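Local atomic coordinates of inositol 2-dehydrogenase (Sinorhizobium meliloti, PDB entry 4HKT), a protein that catalyses the NAD-dependent oxidation of myo-inositol to 2-keto-myo-inositol (scyllo-inosose), the first step of myo-inositol degradation to acetyl-CoA. Residues S155-V159 and D160-R164; N286-E289 and S290-A294; E300-S304 and G305-L309. All blocks are in the same frame, centred on the assembly; numbering follows the deposited sequence.

Interaction 1: S155-V159 and D160-R164; sequences SAPPV and DYIKR
Against the phenol ring of Tyr-161 lies the pyrrolidine of Pro-157, oblique to the ring, with CB of Pro-157 reaching CD2 of Tyr-161 at 3.7 Å. A first torsion that sets CG opposite the backbone nitrogen (chi1 -180°) brings the ring alongside the proline, and the OH of Tyr-161 is hydrogen-bonded to Asp-171. A second flat group, the carboxylate of Asp-160, turns back toward Pro-158, whose CG stands 3.4 Å from OD1 of Asp-160. A chi1 of 56° holds the carboxylate carbon of Asp-160 between the backbone N and the carbonyl carbon, which also lets OD1 of Asp-160 take a weak, bent bond from N of Tyr-161 at 2.6 Å. Pro-157 has a second neighbour in Ile-162: the two side chains cross at about a right angle, with CG1 of Ile-162 4.0 Å from CG of Pro-157, while the buried isoleucine also packs on Ile-203 of helix 201-205. These contacts lie at the start of the short helix 159-163 in the C-terminal domain of the Gfo/Idh/MocA family, with Pro-158 at the N-cap. A proline has no N-H to offer at this place, but its carbonyl opens the helical ladder: N of Ile-162 donates to O of Pro-158 over 3.0 Å, almost straight at 172°. One step on, N of Lys-163 reaches O of Val-159 at 2.9 Å. The extended lysine chain then passes across Val-159 at a slant, bringing NZ of Lys-163 to 3.9 Å from CG1 of Val-159.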
loop_
_atom_site.group_PDB
_atom_site.type_symbol
_atom_site.label_atom_id
_atom_site.label_comp_id
_atom_site.label_asym_id
_atom_site.label_seq_id
_atom_site.Cartn_x
_atom_site.Cartn_y
_atom_site.Cartn_z
ATOM N N SER B 155 -15.516 18.409 6.987
ATOM C CA SER B 155 -16.131 19.066 8.127
ATOM C C SER B 155 -17.547 19.346 7.742
ATOM O O SER B 155 -17.901 19.213 6.571
ATOM C CB SER B 155 -15.392 20.393 8.417
ATOM O OG SER B 155 -15.472 21.182 7.257
ATOM N N ALA B 156 -18.372 19.707 8.721
ATOM C CA ALA B 156 -19.817 19.847 8.512
ATOM C C ALA B 156 -20.158 21.217 7.944
ATOM O O ALA B 156 -19.472 22.170 8.229
ATOM C CB ALA B 156 -20.553 19.695 9.830
ATOM N N PRO B 157 -21.260 21.313 7.198
ATOM C CA PRO B 157 -21.683 22.616 6.764
ATOM C C PRO B 157 -22.281 23.402 7.938
ATOM O O PRO B 157 -22.544 22.833 8.991
ATOM C CB PRO B 157 -22.719 22.313 5.692
ATOM C CG PRO B 157 -23.284 20.983 6.068
ATOM C CD PRO B 157 -22.226 20.252 6.841
ATOM N N PRO B 158 -22.436 24.727 7.758
ATOM C CA PRO B 158 -22.971 25.575 8.824
ATOM C C PRO B 158 -24.460 25.358 9.026
ATOM O O PRO B 158 -25.164 24.862 8.132
ATOM C CB PRO B 158 -22.652 26.998 8.327
ATOM C CG PRO B 158 -22.535 26.891 6.828
ATOM C CD PRO B 158 -22.028 25.499 6.561
ATOM N N VAL B 159 -24.962 25.771 10.181
ATOM C CA VAL B 159 -26.373 25.578 10.505
ATOM C C VAL B 159 -27.367 26.154 9.493
ATOM O O VAL B 159 -28.394 25.522 9.203
ATOM C CB VAL B 159 -26.655 26.072 11.948
ATOM C CG1 VAL B 159 -28.148 26.239 12.187
ATOM C CG2 VAL B 159 -26.025 25.092 12.945
ATOM N N ASP B 160 -27.105 27.359 8.954
ATOM C CA ASP B 160 -28.051 27.968 7.991
ATOM C C ASP B 160 -28.200 27.060 6.729
ATOM O O ASP B 160 -29.304 26.862 6.197
ATOM C CB ASP B 160 -27.636 29.407 7.608
ATOM C CG ASP B 160 -26.213 29.496 7.050
ATOM O OD1 ASP B 160 -25.523 28.461 6.981
ATOM O OD2 ASP B 160 -25.753 30.612 6.713
ATOM N N TYR B 161 -27.099 26.462 6.304
ATOM C CA TYR B 161 -27.136 25.501 5.206
ATOM C C TYR B 161 -27.893 24.226 5.634
ATOM O O TYR B 161 -28.760 23.736 4.922
ATOM C CB TYR B 161 -25.715 25.137 4.762
ATOM C CG TYR B 161 -25.762 24.152 3.629
ATOM C CD1 TYR B 161 -25.716 24.585 2.289
ATOM C CD2 TYR B 161 -25.935 22.787 3.881
ATOM C CE1 TYR B 161 -25.824 23.671 1.235
ATOM C CE2 TYR B 161 -26.009 21.872 2.850
ATOM C CZ TYR B 161 -25.965 22.307 1.531
ATOM O OH TYR B 161 -26.067 21.385 0.527
ATOM N N ILE B 162 -27.540 23.686 6.795
ATOM C CA ILE B 162 -28.254 22.497 7.320
ATOM C C ILE B 162 -29.765 22.636 7.270
ATOM O O ILE B 162 -30.458 21.759 6.731
ATOM C CB ILE B 162 -27.755 22.147 8.706
ATOM C CG1 ILE B 162 -26.347 21.545 8.540
ATOM C CG2 ILE B 162 -28.718 21.168 9.392
ATOM C CD1 ILE B 162 -25.556 21.479 9.797
ATOM N N LYS B 163 -30.283 23.742 7.804
ATOM C CA LYS B 163 -31.731 23.986 7.837
ATOM C C LYS B 163 -32.409 23.978 6.494
ATOM O O LYS B 163 -33.573 23.694 6.428
ATOM C CB LYS B 163 -32.066 25.291 8.574
ATOM C CG LYS B 163 -31.963 25.112 10.077
ATOM C CD LYS B 163 -32.055 26.415 10.842
ATOM C CE LYS B 163 -32.115 26.111 12.336
ATOM N NZ LYS B 163 -31.772 27.289 13.182
ATOM N N ARG B 164 -31.707 24.273 5.412
ATOM C CA ARG B 164 -32.371 24.237 4.102
ATOM C C ARG B 164 -31.942 23.030 3.244
ATOM O O ARG B 164 -32.244 22.966 2.052
ATOM C CB ARG B 164 -32.145 25.554 3.341
ATOM C CG ARG B 164 -30.707 25.875 3.003
ATOM C CD ARG B 164 -30.627 27.228 2.296
ATOM N NE ARG B 164 -29.437 27.933 2.701
ATOM C CZ ARG B 164 -28.276 27.856 2.078
ATOM N NH1 ARG B 164 -28.153 27.114 0.989
ATOM N NH2 ARG B 164 -27.240 28.520 2.557
#

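Interaction 2: N286-E289 and S290-A294; sequences NEIE and SFIAA. With EDO (1,2-ethanediol), chain V.
Asn-286 gives its carbonyl to the next turn: N of Ser-290 donates to O of Asn-286 at 2.7 Å. The same oxygen accepts a second bond, from O1 of an ethanediol, probably from the crystallisation liquor, at 2.8 Å, so two donors grip it; the amide ND2 of Asn-286 is bonded to the carbonyl of Phe-125. Glu-287 follows, receiving N of Phe-291 on its O at 2.9 Å, while its side chain runs off to pack on His-18 and Phe-91. At Ile-288 the contact becomes apolar as well. Its CG2 meets CD1 of Ile-292 obliquely at 3.8 Å, one turn further on, where N of Ile-292 also donates to O of Ile-288. Glu-289 stands on the exposed side, its extended chain lying beside the ethanediol, with CG of Glu-289 3.2 Å from O1 of the diol; its carbonyl receives N of Ala-293 at 3.0 Å. Ile-288 packs on helix 13-24, and Phe-291 and Ile-292 on strand 4-9, so this is the i to i+4 ladder of an amphipathic alpha-helix laid against the Rossmann-fold domain.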
loop_
_atom_site.group_PDB
_atom_site.type_symbol
_atom_site.label_atom_id
_atom_site.label_comp_id
_atom_site.label_asym_id
_atom_site.label_seq_id
_atom_site.Cartn_x
_atom_site.Cartn_y
_atom_site.Cartn_z
ATOM N N ASN B 286 -15.412 14.506 -17.157
ATOM C CA ASN B 286 -16.012 13.381 -17.822
ATOM C C ASN B 286 -17.524 13.555 -17.921
ATOM O O ASN B 286 -18.178 13.129 -18.895
ATOM C CB ASN B 286 -15.705 12.083 -17.044
ATOM C CG ASN B 286 -14.275 11.610 -17.216
ATOM O OD1 ASN B 286 -13.557 12.050 -18.118
ATOM N ND2 ASN B 286 -13.852 10.683 -16.346
ATOM N N GLU B 287 -18.079 14.137 -16.868
ATOM C CA GLU B 287 -19.506 14.384 -16.750
ATOM C C GLU B 287 -20.005 15.351 -17.836
ATOM O O GLU B 287 -20.970 15.058 -18.531
ATOM C CB GLU B 287 -19.734 14.977 -15.361
ATOM C CG GLU B 287 -21.102 15.480 -15.009
ATOM C CD GLU B 287 -21.106 16.015 -13.581
ATOM O OE1 GLU B 287 -20.443 17.023 -13.316
ATOM O OE2 GLU B 287 -21.734 15.409 -12.708
ATOM N N ILE B 288 -19.314 16.472 -17.988
ATOM C CA ILE B 288 -19.621 17.434 -19.054
ATOM C C ILE B 288 -19.449 16.734 -20.398
ATOM O O ILE B 288 -20.329 16.828 -21.278
ATOM C CB ILE B 288 -18.775 18.713 -18.967
ATOM C CG1 ILE B 288 -19.075 19.490 -17.674
ATOM C CG2 ILE B 288 -19.023 19.632 -20.167
ATOM C CD1 ILE B 288 -20.515 19.930 -17.470
ATOM N N GLU B 289 -18.380 15.957 -20.528
ATOM C CA GLU B 289 -18.160 15.195 -21.758
ATOM C C GLU B 289 -19.324 14.281 -22.065
ATOM O O GLU B 289 -19.821 14.259 -23.185
ATOM C CB GLU B 289 -16.852 14.408 -21.686
ATOM C CG GLU B 289 -16.500 13.618 -22.934
ATOM C CD GLU B 289 -15.250 12.761 -22.723
ATOM O OE1 GLU B 289 -14.286 13.219 -22.069
ATOM O OE2 GLU B 289 -15.249 11.606 -23.183
ATOM N N SER B 290 -19.776 13.523 -21.078
ATOM C CA SER B 290 -20.941 12.646 -21.259
ATOM C C SER B 290 -22.227 13.450 -21.585
ATOM O O SER B 290 -23.075 13.021 -22.369
ATOM C CB SER B 290 -21.143 11.808 -20.011
ATOM O OG SER B 290 -22.235 10.975 -20.178
ATOM N N PHE B 291 -22.358 14.617 -20.992
ATOM C CA PHE B 291 -23.547 15.445 -21.210
ATOM C C PHE B 291 -23.594 15.892 -22.680
ATOM O O PHE B 291 -24.602 15.784 -23.361
ATOM C CB PHE B 291 -23.480 16.655 -20.283
ATOM C CG PHE B 291 -24.648 17.566 -20.379
ATOM C CD1 PHE B 291 -25.936 17.081 -20.280
ATOM C CD2 PHE B 291 -24.461 18.916 -20.487
ATOM C CE1 PHE B 291 -27.022 17.936 -20.351
ATOM C CE2 PHE B 291 -25.543 19.767 -20.574
ATOM C CZ PHE B 291 -26.820 19.274 -20.480
ATOM N N ILE B 292 -22.455 16.335 -23.167
ATOM C CA ILE B 292 -22.324 16.731 -24.567
ATOM C C ILE B 292 -22.586 15.564 -25.512
ATOM O O ILE B 292 -23.240 15.722 -26.556
ATOM C CB ILE B 292 -20.946 17.355 -24.789
ATOM C CG1 ILE B 292 -20.911 18.700 -24.077
ATOM C CG2 ILE B 292 -20.642 17.497 -26.264
ATOM C CD1 ILE B 292 -19.543 19.288 -23.934
ATOM N N ALA B 293 -22.112 14.385 -25.135
ATOM C CA ALA B 293 -22.323 13.221 -25.957
ATOM C C ALA B 293 -23.802 12.959 -26.054
ATOM O O ALA B 293 -24.316 12.545 -27.105
ATOM C CB ALA B 293 -21.593 12.014 -25.373
ATOM N N ALA B 294 -24.496 13.189 -24.947
ATOM C CA ALA B 294 -25.942 13.028 -24.899
ATOM C C ALA B 294 -26.605 14.021 -25.824
ATOM O O ALA B 294 -27.563 13.682 -26.487
ATOM C CB ALA B 294 -26.454 13.239 -23.486
HETATM C C1 EDO V . -16.739 10.649 -20.315
HETATM O O1 EDO V . -17.722 11.382 -21.014
HETATM C C2 EDO V . -17.469 9.633 -19.466
HETATM O O2 EDO V . -16.549 8.934 -18.639
#

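Interaction 3: E300-S304 and G305-L309; sequences EIAPS and GNDGL. With EDO (1,2-ethanediol), chain S.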
loop_
_atom_site.group_PDB
_atom_site.type_symbol
_atom_site.label_atom_id
_atom_site.label_comp_id
_atom_site.label_asym_id
_atom_site.label_seq_id
_atom_site.Cartn_x
_atom_site.Cartn_y
_atom_site.Cartn_z
ATOM N N GLU B 300 -29.260 7.860 -24.459
ATOM C CA GLU B 300 -30.052 8.055 -23.246
ATOM C C GLU B 300 -29.103 8.424 -22.108
ATOM O O GLU B 300 -27.942 7.975 -22.065
ATOM C CB GLU B 300 -31.013 6.885 -22.943
ATOM C CG GLU B 300 -30.485 5.642 -22.243
ATOM C CD GLU B 300 -31.614 4.642 -21.966
ATOM O OE1 GLU B 300 -32.583 5.005 -21.253
ATOM O OE2 GLU B 300 -31.550 3.493 -22.462
ATOM N N ILE B 301 -29.579 9.314 -21.243
ATOM C CA ILE B 301 -28.708 9.979 -20.265
ATOM C C ILE B 301 -28.649 9.124 -19.010
ATOM O O ILE B 301 -29.667 8.569 -18.597
ATOM C CB ILE B 301 -29.244 11.396 -19.937
ATOM C CG1 ILE B 301 -29.075 12.287 -21.165
ATOM C CG2 ILE B 301 -28.544 12.012 -18.723
ATOM C CD1 ILE B 301 -29.474 13.745 -20.983
ATOM N N ALA B 302 -27.448 9.017 -18.440
ATOM C CA ALA B 302 -27.228 8.507 -17.085
ATOM C C ALA B 302 -26.146 9.366 -16.452
ATOM O O ALA B 302 -25.141 9.612 -17.077
ATOM C CB ALA B 302 -26.779 7.054 -17.109
ATOM N N PRO B 303 -26.343 9.852 -15.222
ATOM C CA PRO B 303 -27.499 9.790 -14.339
ATOM C C PRO B 303 -28.678 10.655 -14.833
ATOM O O PRO B 303 -28.522 11.821 -15.163
ATOM C CB PRO B 303 -26.952 10.293 -13.009
ATOM C CG PRO B 303 -25.747 11.058 -13.338
ATOM C CD PRO B 303 -25.283 10.720 -14.694
ATOM N N SER B 304 -29.821 10.033 -14.942
ATOM C CA SER B 304 -31.023 10.658 -15.415
ATOM C C SER B 304 -31.810 11.311 -14.263
ATOM O O SER B 304 -31.477 11.185 -13.080
ATOM C CB SER B 304 -31.895 9.581 -16.002
ATOM O OG SER B 304 -32.340 8.683 -14.963
ATOM N N GLY B 305 -32.908 11.932 -14.645
ATOM C CA GLY B 305 -33.919 12.379 -13.720
ATOM C C GLY B 305 -34.399 11.273 -12.826
ATOM O O GLY B 305 -34.507 11.466 -11.619
ATOM N N ASN B 306 -34.710 10.114 -13.396
ATOM C CA ASN B 306 -35.164 9.010 -12.570
ATOM C C ASN B 306 -34.103 8.582 -11.565
ATOM O O ASN B 306 -34.434 8.167 -10.447
ATOM C CB ASN B 306 -35.625 7.820 -13.411
ATOM C CG ASN B 306 -36.293 6.750 -12.559
ATOM O OD1 ASN B 306 -37.348 6.994 -11.939
ATOM N ND2 ASN B 306 -35.637 5.583 -12.435
ATOM N N ASP B 307 -32.816 8.729 -11.914
ATOM C CA ASP B 307 -31.766 8.383 -10.950
ATOM C C ASP B 307 -31.786 9.371 -9.803
ATOM O O ASP B 307 -31.593 8.975 -8.658
ATOM C CB ASP B 307 -30.370 8.328 -11.587
ATOM C CG ASP B 307 -30.214 7.175 -12.587
ATOM O OD1 ASP B 307 -30.717 6.055 -12.338
ATOM O OD2 ASP B 307 -29.612 7.416 -13.667
ATOM N N GLY B 308 -32.041 10.655 -10.078
ATOM C CA GLY B 308 -32.201 11.634 -8.968
ATOM C C GLY B 308 -33.395 11.306 -8.068
ATOM O O GLY B 308 -33.325 11.407 -6.847
ATOM N N LEU B 309 -34.493 10.907 -8.680
ATOM C CA LEU B 309 -35.662 10.527 -7.939
ATOM C C LEU B 309 -35.400 9.283 -7.077
ATOM O O LEU B 309 -35.794 9.219 -5.905
ATOM C CB LEU B 309 -36.824 10.262 -8.903
ATOM C CG LEU B 309 -38.131 9.766 -8.261
ATOM C CD1 LEU B 309 -38.577 10.750 -7.211
ATOM C CD2 LEU B 309 -39.222 9.554 -9.301
HETATM C C1 EDO S . -27.741 1.512 -12.757
HETATM O O1 EDO S . -26.494 2.031 -13.237
HETATM C C2 EDO S . -28.391 2.486 -11.760
HETATM O O2 EDO S . -28.433 3.831 -12.288
#
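Ser-304 and Asp-307 exchange bonds at the first turn of helix 305-324, and here the contact is tight. N of Ser-304 donates to OD2 of Asp-307 at 2.9 Å and a fairly straight 161°, meeting the oxygen on its anti side, 30° out of the carboxylate plane. In return N of Asp-307 donates to OG of Ser-304 at 3.1 Å. The hydroxyl faces the helix because chi1 of 67° tucks it between the backbone N and carbonyl carbon. These reciprocal bonds make a capping box with Ser-304 as N-cap. The backbone adds the bond from N of Gly-308 to O of Ser-304, 3.1 Å long. Pro-303, preceded by a cis peptide bond, fits closely too: its CA lies 3.2 Å from OD2 of Asp-307, while its ring packs on Met-118 and Phe-125.

The other side is looser. The side chain of Asn-306 is exposed and approaches through CB, 3.7 Å from OG of Ser-304, and OD1 of Asp-307 receives a weak bond from O2 of an ethanediol, probably from the crystallisation liquor. The firm partner of OD1 is Arg-181, with which it forms a salt bridge. One carboxylate oxygen thus serves the cap and the other a cation; the arginine and the helix N-terminus would both be expected to favour the ionised form of Asp-307.

Interaction 1 closes before interaction 2 opens, and interaction 3 comes last along the chain. Interaction 1 lies at helix 159-163 in the C-terminal domain, across the chain's centre from the other two; its centre is about 31 Å from that of interaction 2 and about 27 Å from that of interaction 3. The later pair have centres about 13 Å apart and touch where CB of Ala-294 packs on CG1 of Ile-301 at 3.6 Å. They occupy helix 281-297 and the loop leading into helix 305-324 with its first turn. Helix 281-297 meets strand 4-9, the loop strand 117-120, and Leu-309 helix 100-112, so that this late part of the chain packs on the Rossmann domain, the probable NAD-binding part.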